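PDB 4JA0: phosphoribosylaminoimidazole carboxylase, which is a bifunctional enzyme of purine biosynthesis that probably carboxylates aminoimidazole ribonucleotide and then couples the product to aspartate to form SAICAR. Local coordinates for residues S60-L71 / L207-W216; I97-R105 / V165-F176. All coordinates share one frame; numbering follows the deposited sequence.

How the contacts relate
Both contacts are buried and belong to the SAICAR synthetase part of the chain. Contact 1 sets helix 57-74 against the loop that leads from strand 205-207 to strand 216-220. Contact 2 lays strand 100-104 against helix 162-183. The two adjoin on that second helix: Ile-175 CD1 meets Leu-207 CD2 at 3.5 Å, and Leu-71 packs on Ile-175 too. Strand 188-200 also borders both. Their chemistry differs. Contact 1 mixes apolar packing with a side-chain grip on loop backbone, where the loop has no regular structure. Contact 2 has no hydrogen bond between its segments and rests on rings, a thioether and threonines, with Arg-104 and Arg-105 at the end of the strand, paired to glutamates outside the contact.

Contact 1: S60-L71 / L207-W216; sequences SNQTNAKVFEIL and LADVIDSDSW
Ile-211 and Phe-68 form the apolar middle of this contact. Ile-211 CD1 lies 3.9 Å from Phe-68 CE2, oblique to the ring. Val-67 crosses the isoleucine at about a right angle, with CG1 4.0 Å from Ile-211 CB, and Leu-71 reaches it tip to tip through the two CD1 methyls. The rim of the Phe-68 ring faces the loop. Leu-207 CD2 sits 3.6 Å from Phe-68 CE2, and the carbonyl oxygen of Asp-209 lies in the ring plane, 3.6 Å from Phe-68 CE1. One turn back on the helix, Asn-64 holds CG anti to its own N (chi1 -162°), which carries the amide to the loop. Its OD1 accepts from Ile-211 N with an N-H...O angle of 147°, the donor tilted 27° from the carbonyl plane. An alanine here would remove that acceptor and would probably leave Ile-211 N without its mate and the loop freer to shift. Beyond it the loop pins itself: Asp-212 OD1 accepts from Asp-214 N in an Asx turn, and Ser-215 OG bonds to Val-210 O. The helix thus fixes an irregular segment by apolar anchors and one side-chain bond to its backbone, in a loop that in family relatives probably borders the substrate cleft.

Contact 2: I97-R105 / V165-F176; sequences IPIEWVTRR and VDYMRKATILIF. With SO4 (sulfate ion), chain J.
Ile-97 starts the contact loosely, with CG1 4.4 Å from Met-168 SD. Trp-101 follows and lies across the same methionine. Met-168 CB sits over one face of its six-membered ring, 3.6 Å from the centroid and 14° off the normal, a CH-pi contact. The methionine chain bends at its end (chi3 -78°), which brings CE beside Trp-101 CZ2, next to SD. The sulfur itself is oblique to the ring, in a Met-aromatic contact. Ile-99 CG2 covers the opposite face, so the indole is held between two aliphatic groups. Trp-101 CB meets Thr-172 OG1 at 3.4 Å. That hydroxyl bonds to Met-168 O, which also accepts from Thr-172 N on the other face of its carbonyl plane.

The arrangement is a helix packed on an antiparallel sheet. The axes of strand 100-104 and helix 165-176 come within 8.3 Å at a crossing angle of -48°, and strand 188-200 lies beside the first. Trp-101, Thr-103 and Arg-105 point to the helix; Val-102 and Arg-104 point away.

Thr-103 slides past Thr-172 in the opposite direction, its OG1 beside the CG2 methyl. Thr-103 CG2 makes an off-centre CH-pi contact with the Phe-176 ring, 4.2 Å from its centroid. Arg-104, on the far side, gives NH1 to O2 of a sulfate at 3.3 Å, while Glu-130 takes NE; the sulfate also accepts from Ser-110 N. At the corner Arg-105 sets CB 3.5 Å from Phe-176 CZ. Its chain then folds back, and NE pairs with Glu-180 further along helix 162-183.

Contact 1: S60-L71 / L207-W216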
# COMPACT_ATOMS: atom_id res chain seq x y z
N SER A 60 -59.84 27.82 -1.43
CA SER A 60 -59.17 26.73 -2.12
C SER A 60 -58.02 27.20 -2.98
O SER A 60 -56.91 26.70 -2.85
CB SER A 60 -60.16 25.94 -2.97
OG SER A 60 -61.08 25.26 -2.14
N ASN A 61 -58.26 28.20 -3.82
CA ASN A 61 -57.26 28.69 -4.76
C ASN A 61 -56.00 29.12 -4.00
O ASN A 61 -54.87 28.78 -4.38
CB ASN A 61 -57.82 29.85 -5.59
CG ASN A 61 -57.02 30.13 -6.85
OD1 ASN A 61 -56.95 29.29 -7.73
ND2 ASN A 61 -56.44 31.31 -6.94
N GLN A 62 -56.20 29.82 -2.89
CA GLN A 62 -55.05 30.24 -2.11
C GLN A 62 -54.37 29.06 -1.42
O GLN A 62 -53.14 28.98 -1.39
CB GLN A 62 -55.43 31.30 -1.07
CG GLN A 62 -55.83 32.63 -1.66
CD GLN A 62 -56.22 33.61 -0.57
OE1 GLN A 62 -57.10 33.33 0.24
NE2 GLN A 62 -55.57 34.76 -0.56
N THR A 63 -55.17 28.13 -0.90
CA THR A 63 -54.60 26.96 -0.24
C THR A 63 -53.72 26.24 -1.25
O THR A 63 -52.54 25.98 -1.02
CB THR A 63 -55.69 25.99 0.25
OG1 THR A 63 -56.61 26.65 1.13
CG2 THR A 63 -55.06 24.76 0.93
N ASN A 64 -54.31 26.00 -2.41
CA ASN A 64 -53.64 25.31 -3.48
C ASN A 64 -52.33 25.96 -3.95
O ASN A 64 -51.31 25.30 -4.06
CB ASN A 64 -54.58 25.26 -4.66
CG ASN A 64 -54.19 24.25 -5.63
OD1 ASN A 64 -53.87 23.13 -5.27
ND2 ASN A 64 -54.14 24.64 -6.89
N ALA A 65 -52.39 27.25 -4.25
CA ALA A 65 -51.24 27.98 -4.78
C ALA A 65 -50.07 27.93 -3.81
O ALA A 65 -48.90 27.90 -4.22
CB ALA A 65 -51.62 29.43 -5.05
N LYS A 66 -50.41 27.92 -2.53
CA LYS A 66 -49.40 27.90 -1.48
C LYS A 66 -48.70 26.54 -1.46
O LYS A 66 -47.46 26.47 -1.42
CB LYS A 66 -50.04 28.23 -0.13
N VAL A 67 -49.48 25.47 -1.53
CA VAL A 67 -48.93 24.12 -1.55
C VAL A 67 -48.02 23.93 -2.74
O VAL A 67 -46.88 23.49 -2.59
CB VAL A 67 -50.08 23.05 -1.56
CG1 VAL A 67 -49.55 21.66 -1.90
CG2 VAL A 67 -50.82 23.05 -0.23
N PHE A 68 -48.47 24.33 -3.93
CA PHE A 68 -47.69 24.12 -5.14
C PHE A 68 -46.40 24.93 -5.08
O PHE A 68 -45.37 24.48 -5.56
CB PHE A 68 -48.52 24.45 -6.39
CG PHE A 68 -49.44 23.32 -6.82
CD1 PHE A 68 -50.69 23.60 -7.35
CD2 PHE A 68 -49.09 21.99 -6.64
CE1 PHE A 68 -51.55 22.56 -7.72
CE2 PHE A 68 -49.94 20.96 -7.02
CZ PHE A 68 -51.18 21.25 -7.55
N GLU A 69 -46.44 26.08 -4.42
CA GLU A 69 -45.24 26.89 -4.24
C GLU A 69 -44.25 26.14 -3.36
O GLU A 69 -43.03 26.14 -3.62
CB GLU A 69 -45.57 28.25 -3.62
N ILE A 70 -44.76 25.46 -2.34
CA ILE A 70 -43.88 24.70 -1.48
C ILE A 70 -43.26 23.55 -2.27
O ILE A 70 -42.06 23.28 -2.14
CB ILE A 70 -44.63 24.14 -0.27
CG1 ILE A 70 -45.20 25.28 0.58
CG2 ILE A 70 -43.76 23.17 0.52
CD1 ILE A 70 -45.98 24.80 1.79
N LEU A 71 -44.06 22.93 -3.14
CA LEU A 71 -43.57 21.75 -3.85
C LEU A 71 -42.63 22.09 -4.99
O LEU A 71 -41.74 21.31 -5.32
CB LEU A 71 -44.74 20.90 -4.36
CG LEU A 71 -45.47 20.16 -3.23
CD1 LEU A 71 -46.72 19.43 -3.75
CD2 LEU A 71 -44.51 19.19 -2.55
N LEU A 207 -47.19 16.90 -11.69
CA LEU A 207 -48.22 16.94 -10.65
C LEU A 207 -49.18 18.05 -11.03
O LEU A 207 -48.76 19.21 -11.16
CB LEU A 207 -47.58 17.22 -9.29
CG LEU A 207 -48.56 17.42 -8.16
CD1 LEU A 207 -49.24 16.12 -7.80
CD2 LEU A 207 -47.85 18.00 -6.95
N ALA A 208 -50.45 17.73 -11.20
CA ALA A 208 -51.25 18.61 -12.03
C ALA A 208 -52.64 19.01 -11.59
O ALA A 208 -53.27 19.86 -12.25
CB ALA A 208 -51.31 18.02 -13.42
N ASP A 209 -53.16 18.44 -10.52
CA ASP A 209 -54.54 18.77 -10.17
C ASP A 209 -54.62 19.99 -9.26
O ASP A 209 -54.28 21.10 -9.65
CB ASP A 209 -55.27 17.56 -9.55
CG ASP A 209 -56.78 17.77 -9.42
OD1 ASP A 209 -57.43 17.02 -8.65
OD2 ASP A 209 -57.31 18.69 -10.09
N VAL A 210 -55.10 19.75 -8.05
CA VAL A 210 -55.36 20.77 -7.07
C VAL A 210 -55.13 20.09 -5.73
O VAL A 210 -55.65 19.00 -5.49
CB VAL A 210 -56.79 21.26 -7.18
CG1 VAL A 210 -57.29 21.73 -5.84
CG2 VAL A 210 -56.89 22.35 -8.22
N ILE A 211 -54.35 20.70 -4.85
CA ILE A 211 -54.24 20.16 -3.52
C ILE A 211 -54.76 21.22 -2.56
O ILE A 211 -54.11 22.24 -2.36
CB ILE A 211 -52.77 19.74 -3.18
CG1 ILE A 211 -52.17 18.91 -4.32
CG2 ILE A 211 -52.71 18.97 -1.87
CD1 ILE A 211 -50.72 18.52 -4.10
N ASP A 212 -55.95 20.99 -2.00
CA ASP A 212 -56.52 21.91 -1.02
C ASP A 212 -57.07 21.13 0.17
O ASP A 212 -56.67 19.99 0.39
CB ASP A 212 -57.60 22.82 -1.65
CG ASP A 212 -58.75 22.03 -2.28
OD1 ASP A 212 -59.02 20.91 -1.82
OD2 ASP A 212 -59.42 22.56 -3.21
N SER A 213 -57.99 21.72 0.94
CA SER A 213 -58.58 21.01 2.08
C SER A 213 -59.54 19.92 1.67
O SER A 213 -60.04 19.19 2.53
CB SER A 213 -59.25 21.94 3.08
OG SER A 213 -58.30 22.72 3.77
N ASP A 214 -59.80 19.80 0.37
CA ASP A 214 -60.60 18.68 -0.12
C ASP A 214 -59.71 17.49 -0.46
O ASP A 214 -60.16 16.37 -0.53
CB ASP A 214 -61.40 19.11 -1.36
CG ASP A 214 -62.43 20.21 -1.06
OD1 ASP A 214 -62.97 20.24 0.07
OD2 ASP A 214 -62.68 21.07 -1.94
N SER A 215 -58.41 17.75 -0.58
CA SER A 215 -57.46 16.75 -1.02
C SER A 215 -56.87 15.93 0.12
O SER A 215 -56.31 14.86 -0.10
CB SER A 215 -56.30 17.42 -1.77
OG SER A 215 -56.76 18.39 -2.70
N TRP A 216 -57.02 16.42 1.34
CA TRP A 216 -56.32 15.78 2.45
C TRP A 216 -57.10 15.60 3.73
O TRP A 216 -58.26 15.99 3.85
CB TRP A 216 -55.00 16.52 2.74
CG TRP A 216 -55.13 17.96 3.18
CD1 TRP A 216 -56.10 18.50 3.97
CD2 TRP A 216 -54.24 19.04 2.85
NE1 TRP A 216 -55.87 19.84 4.16
CE2 TRP A 216 -54.74 20.20 3.48
CE3 TRP A 216 -53.07 19.13 2.10
CZ2 TRP A 216 -54.11 21.44 3.37
CZ3 TRP A 216 -52.44 20.36 1.99
CH2 TRP A 216 -52.96 21.50 2.63

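Contact 2: I97-R105 / V165-F176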
# COMPACT_ATOMS: atom_id res chain seq x y z
N ILE A 97 -53.87 11.72 -16.29
CA ILE A 97 -54.00 10.29 -16.05
C ILE A 97 -55.18 10.16 -15.10
O ILE A 97 -55.19 10.76 -14.03
CB ILE A 97 -52.74 9.67 -15.35
CG1 ILE A 97 -51.43 10.27 -15.85
CG2 ILE A 97 -52.75 8.16 -15.47
CD1 ILE A 97 -51.25 10.21 -17.32
N PRO A 98 -56.18 9.37 -15.49
CA PRO A 98 -57.39 9.20 -14.68
C PRO A 98 -57.18 8.30 -13.46
O PRO A 98 -57.95 7.36 -13.25
CB PRO A 98 -58.36 8.53 -15.66
CG PRO A 98 -57.49 7.77 -16.59
CD PRO A 98 -56.23 8.59 -16.74
N ILE A 99 -56.14 8.57 -12.68
CA ILE A 99 -55.90 7.86 -11.44
C ILE A 99 -55.82 8.86 -10.31
O ILE A 99 -55.15 9.89 -10.43
CB ILE A 99 -54.58 7.09 -11.45
CG1 ILE A 99 -54.50 6.19 -12.68
CG2 ILE A 99 -54.39 6.31 -10.14
CD1 ILE A 99 -55.51 5.06 -12.66
N GLU A 100 -56.50 8.58 -9.21
CA GLU A 100 -56.24 9.30 -7.97
C GLU A 100 -55.14 8.57 -7.18
O GLU A 100 -55.29 7.40 -6.82
CB GLU A 100 -57.51 9.44 -7.15
CG GLU A 100 -58.52 10.40 -7.77
CD GLU A 100 -59.82 10.45 -7.00
OE1 GLU A 100 -59.93 9.73 -5.98
OE2 GLU A 100 -60.73 11.20 -7.42
N TRP A 101 -54.04 9.27 -6.93
CA TRP A 101 -52.93 8.71 -6.17
C TRP A 101 -53.03 9.10 -4.69
O TRP A 101 -52.91 10.27 -4.34
CB TRP A 101 -51.59 9.15 -6.77
CG TRP A 101 -51.47 8.79 -8.21
CD1 TRP A 101 -52.04 9.43 -9.27
CD2 TRP A 101 -50.77 7.66 -8.75
NE1 TRP A 101 -51.72 8.78 -10.44
CE2 TRP A 101 -50.94 7.69 -10.15
CE3 TRP A 101 -50.01 6.64 -8.20
CZ2 TRP A 101 -50.38 6.73 -11.00
CZ3 TRP A 101 -49.45 5.68 -9.04
CH2 TRP A 101 -49.64 5.74 -10.42
N VAL A 102 -53.28 8.11 -3.84
CA VAL A 102 -53.59 8.34 -2.43
C VAL A 102 -52.46 7.83 -1.53
O VAL A 102 -51.90 6.77 -1.77
CB VAL A 102 -54.93 7.66 -2.03
CG1 VAL A 102 -55.16 7.78 -0.55
CG2 VAL A 102 -56.07 8.25 -2.78
N THR A 103 -52.09 8.62 -0.52
CA THR A 103 -51.07 8.22 0.46
C THR A 103 -51.63 8.33 1.86
O THR A 103 -52.29 9.31 2.17
CB THR A 103 -49.78 9.10 0.37
OG1 THR A 103 -49.37 9.22 -0.99
CG2 THR A 103 -48.66 8.44 1.10
N ARG A 104 -51.33 7.35 2.70
CA ARG A 104 -51.76 7.34 4.10
C ARG A 104 -50.60 7.13 5.04
O ARG A 104 -49.73 6.32 4.76
CB ARG A 104 -52.73 6.19 4.33
CG ARG A 104 -53.78 6.07 3.28
CD ARG A 104 -54.64 4.87 3.55
NE ARG A 104 -55.51 4.59 2.41
CZ ARG A 104 -56.69 5.16 2.22
NH1 ARG A 104 -57.16 6.05 3.10
NH2 ARG A 104 -57.41 4.85 1.15
N ARG A 105 -50.62 7.80 6.18
CA ARG A 105 -49.64 7.53 7.22
C ARG A 105 -50.32 6.69 8.30
O ARG A 105 -49.69 5.83 8.91
CB ARG A 105 -49.08 8.85 7.79
CG ARG A 105 -48.23 8.71 9.05
CD ARG A 105 -46.95 7.92 8.81
NE ARG A 105 -45.92 8.71 8.15
CZ ARG A 105 -44.77 8.21 7.70
NH1 ARG A 105 -44.53 6.91 7.83
NH2 ARG A 105 -43.88 8.99 7.11
N VAL A 165 -45.50 4.29 -13.74
CA VAL A 165 -46.17 4.01 -12.48
C VAL A 165 -45.19 4.03 -11.30
O VAL A 165 -45.53 4.54 -10.23
CB VAL A 165 -46.95 2.68 -12.54
CG1 VAL A 165 -47.34 2.20 -11.15
CG2 VAL A 165 -48.17 2.85 -13.45
N ASP A 166 -43.97 3.53 -11.52
CA ASP A 166 -42.94 3.57 -10.48
C ASP A 166 -42.69 5.02 -10.07
O ASP A 166 -42.74 5.35 -8.89
CB ASP A 166 -41.63 2.92 -10.94
CG ASP A 166 -41.70 1.37 -10.96
OD1 ASP A 166 -42.52 0.79 -10.21
OD2 ASP A 166 -40.94 0.75 -11.76
N TYR A 167 -42.49 5.89 -11.06
CA TYR A 167 -42.25 7.30 -10.79
C TYR A 167 -43.37 7.97 -9.98
O TYR A 167 -43.10 8.73 -9.03
CB TYR A 167 -42.05 8.06 -12.10
CG TYR A 167 -41.90 9.54 -11.91
CD1 TYR A 167 -40.68 10.08 -11.57
CD2 TYR A 167 -42.98 10.39 -12.05
CE1 TYR A 167 -40.53 11.44 -11.38
CE2 TYR A 167 -42.85 11.76 -11.86
CZ TYR A 167 -41.62 12.28 -11.53
OH TYR A 167 -41.45 13.63 -11.34
N MET A 168 -44.62 7.69 -10.36
CA MET A 168 -45.79 8.30 -9.70
C MET A 168 -46.01 7.75 -8.29
O MET A 168 -46.49 8.47 -7.42
CB MET A 168 -47.03 8.14 -10.57
CG MET A 168 -47.03 9.06 -11.79
SD MET A 168 -48.50 8.94 -12.84
CE MET A 168 -48.21 7.44 -13.77
N ARG A 169 -45.67 6.49 -8.06
CA ARG A 169 -45.75 5.97 -6.71
C ARG A 169 -44.73 6.69 -5.89
O ARG A 169 -45.04 7.20 -4.82
CB ARG A 169 -45.46 4.48 -6.64
CG ARG A 169 -45.57 3.89 -5.24
CD ARG A 169 -44.58 2.75 -5.01
NE ARG A 169 -44.36 1.98 -6.25
CZ ARG A 169 -43.21 1.94 -6.92
NH1 ARG A 169 -42.14 2.58 -6.46
NH2 ARG A 169 -43.11 1.24 -8.03
N LYS A 170 -43.52 6.75 -6.40
CA LYS A 170 -42.44 7.38 -5.65
C LYS A 170 -42.71 8.86 -5.43
O LYS A 170 -42.49 9.38 -4.34
CB LYS A 170 -41.09 7.14 -6.33
CG LYS A 170 -40.57 5.69 -6.22
CD LYS A 170 -39.16 5.60 -6.75
CE LYS A 170 -39.17 5.68 -8.25
NZ LYS A 170 -37.82 5.91 -8.84
N ALA A 171 -43.25 9.52 -6.45
CA ALA A 171 -43.55 10.95 -6.34
C ALA A 171 -44.65 11.24 -5.34
O ALA A 171 -44.57 12.18 -4.56
CB ALA A 171 -43.92 11.53 -7.69
N THR A 172 -45.68 10.40 -5.35
CA THR A 172 -46.82 10.60 -4.46
C THR A 172 -46.37 10.45 -3.01
O THR A 172 -46.71 11.28 -2.17
CB THR A 172 -47.97 9.59 -4.78
OG1 THR A 172 -48.34 9.70 -6.16
CG2 THR A 172 -49.20 9.84 -3.90
N ILE A 173 -45.60 9.42 -2.72
CA ILE A 173 -45.11 9.24 -1.36
C ILE A 173 -44.26 10.43 -0.95
O ILE A 173 -44.37 10.92 0.18
CB ILE A 173 -44.28 7.97 -1.22
CG1 ILE A 173 -45.14 6.76 -1.58
CG2 ILE A 173 -43.73 7.84 0.18
CD1 ILE A 173 -44.36 5.46 -1.63
N LEU A 174 -43.44 10.92 -1.87
CA LEU A 174 -42.53 12.04 -1.61
C LEU A 174 -43.25 13.35 -1.27
O LEU A 174 -42.89 14.03 -0.31
CB LEU A 174 -41.61 12.25 -2.81
CG LEU A 174 -40.51 13.29 -2.70
CD1 LEU A 174 -39.84 13.14 -1.37
CD2 LEU A 174 -39.50 13.07 -3.80
N ILE A 175 -44.28 13.66 -2.04
CA ILE A 175 -45.09 14.86 -1.85
C ILE A 175 -45.81 14.81 -0.51
O ILE A 175 -45.90 15.82 0.20
CB ILE A 175 -46.12 15.01 -2.98
CG1 ILE A 175 -45.40 15.45 -4.25
CG2 ILE A 175 -47.25 15.97 -2.61
CD1 ILE A 175 -46.22 15.22 -5.49
N PHE A 176 -46.32 13.63 -0.17
CA PHE A 176 -46.89 13.41 1.14
C PHE A 176 -45.83 13.67 2.23
O PHE A 176 -46.09 14.36 3.21
CB PHE A 176 -47.41 11.99 1.27
CG PHE A 176 -47.96 11.70 2.62
CD1 PHE A 176 -49.29 11.94 2.90
CD2 PHE A 176 -47.12 11.28 3.65
CE1 PHE A 176 -49.78 11.70 4.17
CE2 PHE A 176 -47.60 11.05 4.92
CZ PHE A 176 -48.92 11.25 5.18
S SO4 J . -60.68 7.40 2.06
O1 SO4 J . -62.02 7.92 2.29
O2 SO4 J . -60.40 6.47 3.15
O3 SO4 J . -60.62 6.71 0.77
O4 SO4 J . -59.68 8.47 2.08